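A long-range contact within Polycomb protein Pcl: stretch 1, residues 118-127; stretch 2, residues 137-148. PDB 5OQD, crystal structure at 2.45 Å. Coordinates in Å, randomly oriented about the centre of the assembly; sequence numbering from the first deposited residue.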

ATOM      1  N   ILE B 118      16.302   2.115  -5.220  1.00 64.53           N
ATOM      2  CA  ILE B 118      14.865   2.138  -5.469  1.00 56.50           C
ATOM      3  C   ILE B 118      14.620   1.279  -6.706  1.00 62.72           C
ATOM      4  O   ILE B 118      13.725   0.434  -6.716  1.00 65.51           O
ATOM      5  CB  ILE B 118      14.301   3.547  -5.725  1.00 50.87           C
ATOM      6  CG1 ILE B 118      14.669   4.485  -4.574  1.00 46.70           C
ATOM      7  CG2 ILE B 118      12.792   3.493  -5.922  1.00 48.80           C
ATOM      8  CD1 ILE B 118      14.229   5.915  -4.790  1.00 53.94           C
ATOM      9  N   TRP B 119      15.420   1.508  -7.744  1.00 61.54           N
ATOM     10  CA  TRP B 119      15.293   0.792  -9.012  1.00 66.21           C
ATOM     11  C   TRP B 119      15.354  -0.739  -8.883  1.00 73.38           C
ATOM     12  O   TRP B 119      14.509  -1.427  -9.455  1.00 74.64           O
ATOM     13  CB  TRP B 119      16.370   1.282  -9.989  1.00 78.79           C
ATOM     14  CG  TRP B 119      16.345   0.639 -11.339  1.00 77.42           C
ATOM     15  CD1 TRP B 119      17.298  -0.176 -11.874  1.00 78.61           C
ATOM     16  CD2 TRP B 119      15.323   0.770 -12.332  1.00 79.62           C
ATOM     17  NE1 TRP B 119      16.933  -0.563 -13.140  1.00 82.66           N
ATOM     18  CE2 TRP B 119      15.724   0.002 -13.445  1.00 84.69           C
ATOM     19  CE3 TRP B 119      14.107   1.457 -12.390  1.00 70.40           C
ATOM     20  CZ2 TRP B 119      14.951  -0.098 -14.600  1.00 80.63           C
ATOM     21  CZ3 TRP B 119      13.343   1.358 -13.537  1.00 71.23           C
ATOM     22  CH2 TRP B 119      13.767   0.586 -14.627  1.00 77.95           C
ATOM     23  N   PRO B 120      16.335  -1.262  -8.167  1.00 77.73           N
ATOM     24  CA  PRO B 120      16.445  -2.713  -8.033  1.00 80.05           C
ATOM     25  C   PRO B 120      15.246  -3.294  -7.312  1.00 71.60           C
ATOM     26  O   PRO B 120      14.702  -4.309  -7.736  1.00 71.99           O
ATOM     27  CB  PRO B 120      17.694  -2.883  -7.175  1.00 70.25           C
ATOM     28  CG  PRO B 120      18.501  -1.666  -7.446  1.00 71.37           C
ATOM     29  CD  PRO B 120      17.508  -0.564  -7.625  1.00 74.28           C
ATOM     30  N   PHE B 121      14.827  -2.632  -6.244  1.00 71.64           N
ATOM     31  CA  PHE B 121      13.785  -3.154  -5.381  1.00 75.89           C
ATOM     32  C   PHE B 121      12.454  -3.306  -6.098  1.00 71.65           C
ATOM     33  O   PHE B 121      11.784  -4.318  -5.964  1.00 73.67           O
ATOM     34  CB  PHE B 121      13.635  -2.244  -4.169  1.00 67.40           C
ATOM     35  CG  PHE B 121      12.450  -2.563  -3.313  1.00 76.00           C
ATOM     36  CD1 PHE B 121      12.617  -3.114  -2.061  1.00 75.18           C
ATOM     37  CD2 PHE B 121      11.173  -2.296  -3.754  1.00 77.56           C
ATOM     38  CE1 PHE B 121      11.531  -3.402  -1.267  1.00 69.38           C
ATOM     39  CE2 PHE B 121      10.081  -2.583  -2.968  1.00 69.40           C
ATOM     40  CZ  PHE B 121      10.261  -3.136  -1.721  1.00 70.58           C
ATOM     41  N   ILE B 122      12.087  -2.307  -6.883  1.00 69.97           N
ATOM     42  CA  ILE B 122      10.861  -2.362  -7.660  1.00 67.93           C
ATOM     43  C   ILE B 122      10.954  -3.485  -8.674  1.00 71.04           C
ATOM     44  O   ILE B 122       9.989  -4.196  -8.929  1.00 72.67           O
ATOM     45  CB  ILE B 122      10.597  -1.038  -8.390  1.00 63.56           C
ATOM     46  CG1 ILE B 122      10.340   0.077  -7.384  1.00 54.38           C
ATOM     47  CG2 ILE B 122       9.411  -1.173  -9.326  1.00 59.96           C
ATOM     48  CD1 ILE B 122       9.956   1.386  -8.022  1.00 58.66           C
ATOM     49  N   LEU B 123      12.132  -3.631  -9.260  1.00 80.53           N
ATOM     50  CA  LEU B 123      12.361  -4.677 -10.233  1.00 79.89           C
ATOM     51  C   LEU B 123      12.186  -6.035  -9.573  1.00 83.47           C
ATOM     52  O   LEU B 123      11.625  -6.952 -10.163  1.00 80.14           O
ATOM     53  CB  LEU B 123      13.748  -4.537 -10.850  1.00 75.03           C
ATOM     54  CG  LEU B 123      13.892  -3.351 -11.803  1.00 86.26           C
ATOM     55  CD1 LEU B 123      15.347  -3.089 -12.137  1.00 85.14           C
ATOM     56  CD2 LEU B 123      13.086  -3.571 -13.068  1.00 81.63           C
ATOM     57  N   GLU B 124      12.663  -6.160  -8.341  1.00 79.68           N
ATOM     58  CA  GLU B 124      12.506  -7.406  -7.614  1.00 83.10           C
ATOM     59  C   GLU B 124      11.042  -7.724  -7.379  1.00 84.11           C
ATOM     60  O   GLU B 124      10.615  -8.860  -7.540  1.00 83.03           O
ATOM     61  CB  GLU B 124      13.215  -7.326  -6.267  1.00 85.44           C
ATOM     62  CG  GLU B 124      14.728  -7.286  -6.358  1.00 98.95           C
ATOM     63  CD  GLU B 124      15.385  -7.036  -5.017  1.00103.12           C
ATOM     64  OE1 GLU B 124      14.701  -7.184  -3.986  1.00 99.77           O
ATOM     65  OE2 GLU B 124      16.584  -6.692  -4.993  1.00105.46           O
ATOM     66  N   GLN B 125      10.269  -6.713  -7.010  1.00 81.85           N
ATOM     67  CA  GLN B 125       8.887  -6.928  -6.611  1.00 84.83           C
ATOM     68  C   GLN B 125       7.848  -6.679  -7.689  1.00 85.03           C
ATOM     69  O   GLN B 125       6.659  -6.761  -7.427  1.00 85.62           O
ATOM     70  CB  GLN B 125       8.554  -6.100  -5.376  1.00 86.75           C
ATOM     71  CG  GLN B 125       9.317  -6.534  -4.139  1.00 94.95           C
ATOM     72  CD  GLN B 125       9.030  -7.970  -3.766  1.00101.04           C
ATOM     73  OE1 GLN B 125       7.895  -8.428  -3.852  1.00 97.45           O
ATOM     74  NE2 GLN B 125      10.060  -8.688  -3.343  1.00107.65           N
ATOM     75  N   ARG B 126       8.291  -6.392  -8.898  1.00 88.12           N
ATOM     76  CA  ARG B 126       7.366  -5.996  -9.937  1.00 86.12           C
ATOM     77  C   ARG B 126       6.375  -7.118 -10.189  1.00 90.29           C
ATOM     78  O   ARG B 126       5.191  -6.880 -10.387  1.00 92.68           O
ATOM     79  CB  ARG B 126       8.132  -5.658 -11.211  1.00 90.66           C
ATOM     80  CG  ARG B 126       7.281  -5.631 -12.462  1.00 90.83           C
ATOM     81  CD  ARG B 126       7.465  -4.323 -13.204  1.00 93.57           C
ATOM     82  NE  ARG B 126       8.769  -4.239 -13.841  1.00 88.67           N
ATOM     83  CZ  ARG B 126       8.943  -4.056 -15.142  1.00 86.54           C
ATOM     84  NH1 ARG B 126       7.892  -3.942 -15.938  1.00 82.25           N
ATOM     85  NH2 ARG B 126      10.162  -3.989 -15.645  1.00 93.03           N
ATOM     86  N   HIS B 127       6.871  -8.346 -10.166  1.00 96.21           N
ATOM     87  CA  HIS B 127       6.060  -9.520 -10.422  1.00 94.99           C
ATOM     88  C   HIS B 127       4.971  -9.632  -9.376  1.00 87.76           C
ATOM     89  O   HIS B 127       3.858 -10.055  -9.662  1.00 91.12           O
ATOM     90  CB  HIS B 127       6.929 -10.775 -10.418  1.00 89.93           C
ATOM     91  N   THR B 137       4.824  -5.222 -17.730  1.00 83.22           N
ATOM     92  CA  THR B 137       5.667  -5.596 -18.859  1.00 86.51           C
ATOM     93  C   THR B 137       6.300  -4.385 -19.538  1.00 86.30           C
ATOM     94  O   THR B 137       6.778  -4.477 -20.669  1.00 86.42           O
ATOM     95  CB  THR B 137       4.863  -6.389 -19.907  1.00 91.56           C
ATOM     96  OG1 THR B 137       3.830  -5.556 -20.449  1.00 87.63           O
ATOM     97  CG2 THR B 137       4.230  -7.620 -19.273  1.00 93.55           C
ATOM     98  N   LEU B 138       6.305  -3.253 -18.842  1.00 82.46           N
ATOM     99  CA  LEU B 138       6.823  -2.014 -19.408  1.00 78.88           C
ATOM    100  C   LEU B 138       8.347  -2.034 -19.497  1.00 73.26           C
ATOM    101  O   LEU B 138       9.019  -2.431 -18.545  1.00 76.24           O
ATOM    102  CB  LEU B 138       6.362  -0.814 -18.576  1.00 70.67           C
ATOM    103  CG  LEU B 138       6.402   0.550 -19.269  1.00 78.14           C
ATOM    104  CD1 LEU B 138       5.370   0.610 -20.386  1.00 78.03           C
ATOM    105  CD2 LEU B 138       6.185   1.674 -18.270  1.00 77.32           C
ATOM    106  N   PRO B 139       8.893  -1.612 -20.650  1.00 68.16           N
ATOM    107  CA  PRO B 139      10.340  -1.488 -20.869  1.00 73.11           C
ATOM    108  C   PRO B 139      11.024  -0.656 -19.785  1.00 69.52           C
ATOM    109  O   PRO B 139      10.411   0.260 -19.237  1.00 74.83           O
ATOM    110  CB  PRO B 139      10.427  -0.793 -22.228  1.00 62.89           C
ATOM    111  CG  PRO B 139       9.194  -1.224 -22.933  1.00 64.23           C
ATOM    112  CD  PRO B 139       8.128  -1.311 -21.872  1.00 68.50           C
ATOM    113  N   GLU B 140      12.282  -0.972 -19.490  1.00 66.98           N
ATOM    114  CA  GLU B 140      12.975  -0.382 -18.349  1.00 70.94           C
ATOM    115  C   GLU B 140      13.288   1.102 -18.522  1.00 67.74           C
ATOM    116  O   GLU B 140      13.205   1.868 -17.561  1.00 77.13           O
ATOM    117  CB  GLU B 140      14.264  -1.156 -18.065  1.00 66.56           C
ATOM    118  CG  GLU B 140      14.033  -2.608 -17.681  1.00 75.43           C
ATOM    119  CD  GLU B 140      15.273  -3.268 -17.115  1.00 88.54           C
ATOM    120  OE1 GLU B 140      16.312  -2.583 -17.002  1.00 87.30           O
ATOM    121  OE2 GLU B 140      15.208  -4.471 -16.782  1.00 84.54           O
ATOM    122  N   THR B 141      13.652   1.508 -19.735  1.00 69.87           N
ATOM    123  CA  THR B 141      13.925   2.916 -20.006  1.00 69.05           C
ATOM    124  C   THR B 141      12.654   3.748 -19.861  1.00 62.32           C
ATOM    125  O   THR B 141      12.675   4.833 -19.279  1.00 61.75           O
ATOM    126  CB  THR B 141      14.513   3.125 -21.415  1.00 65.87           C
ATOM    127  OG1 THR B 141      13.709   2.438 -22.382  1.00 69.61           O
ATOM    128  CG2 THR B 141      15.940   2.599 -21.483  1.00 62.06           C
ATOM    129  N   ALA B 142      11.552   3.231 -20.392  1.00 58.50           N
ATOM    130  CA  ALA B 142      10.258   3.895 -20.283  1.00 59.73           C
ATOM    131  C   ALA B 142       9.783   3.889 -18.836  1.00 65.65           C
ATOM    132  O   ALA B 142       9.071   4.791 -18.396  1.00 66.94           O
ATOM    133  CB  ALA B 142       9.234   3.221 -21.183  1.00 58.22           C
ATOM    134  N   LEU B 143      10.191   2.858 -18.104  1.00 65.76           N
ATOM    135  CA  LEU B 143       9.851   2.721 -16.694  1.00 57.44           C
ATOM    136  C   LEU B 143      10.601   3.741 -15.848  1.00 59.61           C
ATOM    137  O   LEU B 143      10.045   4.305 -14.907  1.00 60.49           O
ATOM    138  CB  LEU B 143      10.161   1.304 -16.206  1.00 61.07           C
ATOM    139  CG  LEU B 143       9.952   1.029 -14.715  1.00 67.51           C
ATOM    140  CD1 LEU B 143       8.548   1.417 -14.272  1.00 62.13           C
ATOM    141  CD2 LEU B 143      10.228  -0.432 -14.407  1.00 65.95           C
ATOM    142  N   MET B 144      11.866   3.969 -16.188  1.00 55.96           N
ATOM    143  CA  MET B 144      12.698   4.931 -15.472  1.00 60.80           C
ATOM    144  C   MET B 144      12.129   6.343 -15.555  1.00 55.63           C
ATOM    145  O   MET B 144      12.005   7.032 -14.541  1.00 55.23           O
ATOM    146  CB  MET B 144      14.128   4.913 -16.018  1.00 58.19           C
ATOM    147  CG  MET B 144      15.059   3.961 -15.296  1.00 62.82           C
ATOM    148  SD  MET B 144      15.305   4.439 -13.578  1.00 78.67           S
ATOM    149  CE  MET B 144      15.822   6.143 -13.781  1.00 67.02           C
ATOM    150  N   GLU B 145      11.788   6.767 -16.768  1.00 50.35           N
ATOM    151  CA  GLU B 145      11.245   8.101 -16.991  1.00 54.34           C
ATOM    152  C   GLU B 145       9.888   8.266 -16.317  1.00 49.68           C
ATOM    153  O   GLU B 145       9.572   9.331 -15.792  1.00 51.52           O
ATOM    154  CB  GLU B 145      11.123   8.389 -18.489  1.00 50.24           C
ATOM    155  CG  GLU B 145      12.441   8.319 -19.246  1.00 59.64           C
ATOM    156  CD  GLU B 145      13.453   9.341 -18.762  1.00 66.61           C
ATOM    157  OE1 GLU B 145      13.040  10.407 -18.257  1.00 62.51           O
ATOM    158  OE2 GLU B 145      14.667   9.075 -18.883  1.00 72.98           O
ATOM    159  N   ARG B 146       9.091   7.203 -16.341  1.00 43.51           N
ATOM    160  CA  ARG B 146       7.787   7.211 -15.692  1.00 48.52           C
ATOM    161  C   ARG B 146       7.938   7.360 -14.179  1.00 48.68           C
ATOM    162  O   ARG B 146       7.158   8.064 -13.538  1.00 41.17           O
ATOM    163  CB  ARG B 146       7.007   5.938 -16.031  1.00 47.17           C
ATOM    164  CG  ARG B 146       5.691   5.789 -15.283  1.00 53.42           C
ATOM    165  CD  ARG B 146       4.785   6.995 -15.490  1.00 51.21           C
ATOM    166  NE  ARG B 146       4.237   7.053 -16.841  1.00 59.54           N
ATOM    167  CZ  ARG B 146       3.547   8.082 -17.321  1.00 51.38           C
ATOM    168  NH1 ARG B 146       3.329   9.147 -16.562  1.00 48.73           N
ATOM    169  NH2 ARG B 146       3.080   8.051 -18.561  1.00 57.93           N
ATOM    170  N   LEU B 147       8.950   6.706 -13.617  1.00 43.78           N
ATOM    171  CA  LEU B 147       9.206   6.786 -12.182  1.00 52.21           C
ATOM    172  C   LEU B 147       9.769   8.147 -11.788  1.00 51.87           C
ATOM    173  O   LEU B 147       9.434   8.683 -10.732  1.00 48.14           O
ATOM    174  CB  LEU B 147      10.167   5.681 -11.742  1.00 48.52           C
ATOM    175  CG  LEU B 147       9.610   4.257 -11.726  1.00 59.79           C
ATOM    176  CD1 LEU B 147      10.651   3.275 -11.206  1.00 62.69           C
ATOM    177  CD2 LEU B 147       8.338   4.186 -10.896  1.00 48.52           C
ATOM    178  N   LYS B 148      10.632   8.697 -12.639  1.00 49.11           N
ATOM    179  CA  LYS B 148      11.200  10.022 -12.408  1.00 48.92           C
ATOM    180  C   LYS B 148      10.108  11.082 -12.355  1.00 48.32           C
ATOM    181  O   LYS B 148      10.115  11.953 -11.486  1.00 48.00           O
ATOM    182  CB  LYS B 148      12.215  10.380 -13.498  1.00 48.37           C
ATOM    183  CG  LYS B 148      13.592   9.762 -13.314  1.00 54.08           C
ATOM    184  CD  LYS B 148      14.529  10.201 -14.428  1.00 60.80           C
ATOM    185  CE  LYS B 148      15.950   9.723 -14.184  1.00 66.26           C
ATOM    186  NZ  LYS B 148      16.843  10.041 -15.335  1.00 79.64           N
TER

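Helices that cross at a wide angle and with their axes well apart can still pack closely if one large side chain bridges the gap, and this contact in Polycomb protein Pcl is a clear example. The axes of helices 118-125 and 140-148 come no closer than 12.1 Å, and their N-to-C directions differ by 118°. The bump that fills the space is Trp119. Its CA-to-CB bond points sideways to the partner helix, but with chi1 in the t well the indole swings its far end inward, and the six-membered ring settles into a hollow formed by Glu140, Leu143, Met144 and Leu147, a knob in a hole.

The walls of the hollow meet the knob in different ways, although Leu143 and Leu147 both come closest to the same ring atom. Met144 covers one face of the ring: its CG and SD each lie 3.8 Å from the centroid of the six-membered ring of Trp119, close to the ring normal, and SD comes within 3.4 Å of Trp119 CE3. A thioether chain suits this place, since it offers both a polarizable sulfur and C-H groups to the aromatic surface. Leu147 stands at the ring edge, with its CD1 4.0 Å from Trp119 CZ3, while CG of Leu143 approaches the same CZ3 to 3.6 Å. At the start of the helix the hollow is lined partly by backbone: Glu140 O lies 3.3 Å from Trp119 CH2, and Glu140 CB lies 3.7 Å from Trp119 CZ2, so this charged residue contributes the aliphatic base of its side chain to the fit.

One turn along from the tryptophan, smaller bumps extend the packing. Ile122 points toward the second stretch and places CD1 3.8 Å from Leu147 CD1, a contact between two buried aliphatic residues. Leu123 makes a looser one, its CD2 4.5 Å from Leu143 CD2.

Arg126 closes the other end of the contact, and its long side chain lets it serve both polar and apolar neighbours. Its NH1 donates a hydrogen bond to Leu138 O at 3.2 Å, and a weak one runs from Arg126 NH2 to the same Leu138 O at 3.5 Å. The carbonyl oxygen lies near the guanidinium plane, where the N-H groups point, which leaves the flat faces free for packing; over one of them sits CD2 of Leu143, 3.8 Å from Arg126 NH2. Leu143 thus touches both the indole and the guanidinium, linking the two principal bumps of the first stretch. Together the two stretches bury 458 Å², with Trp119 the most heavily covered residue.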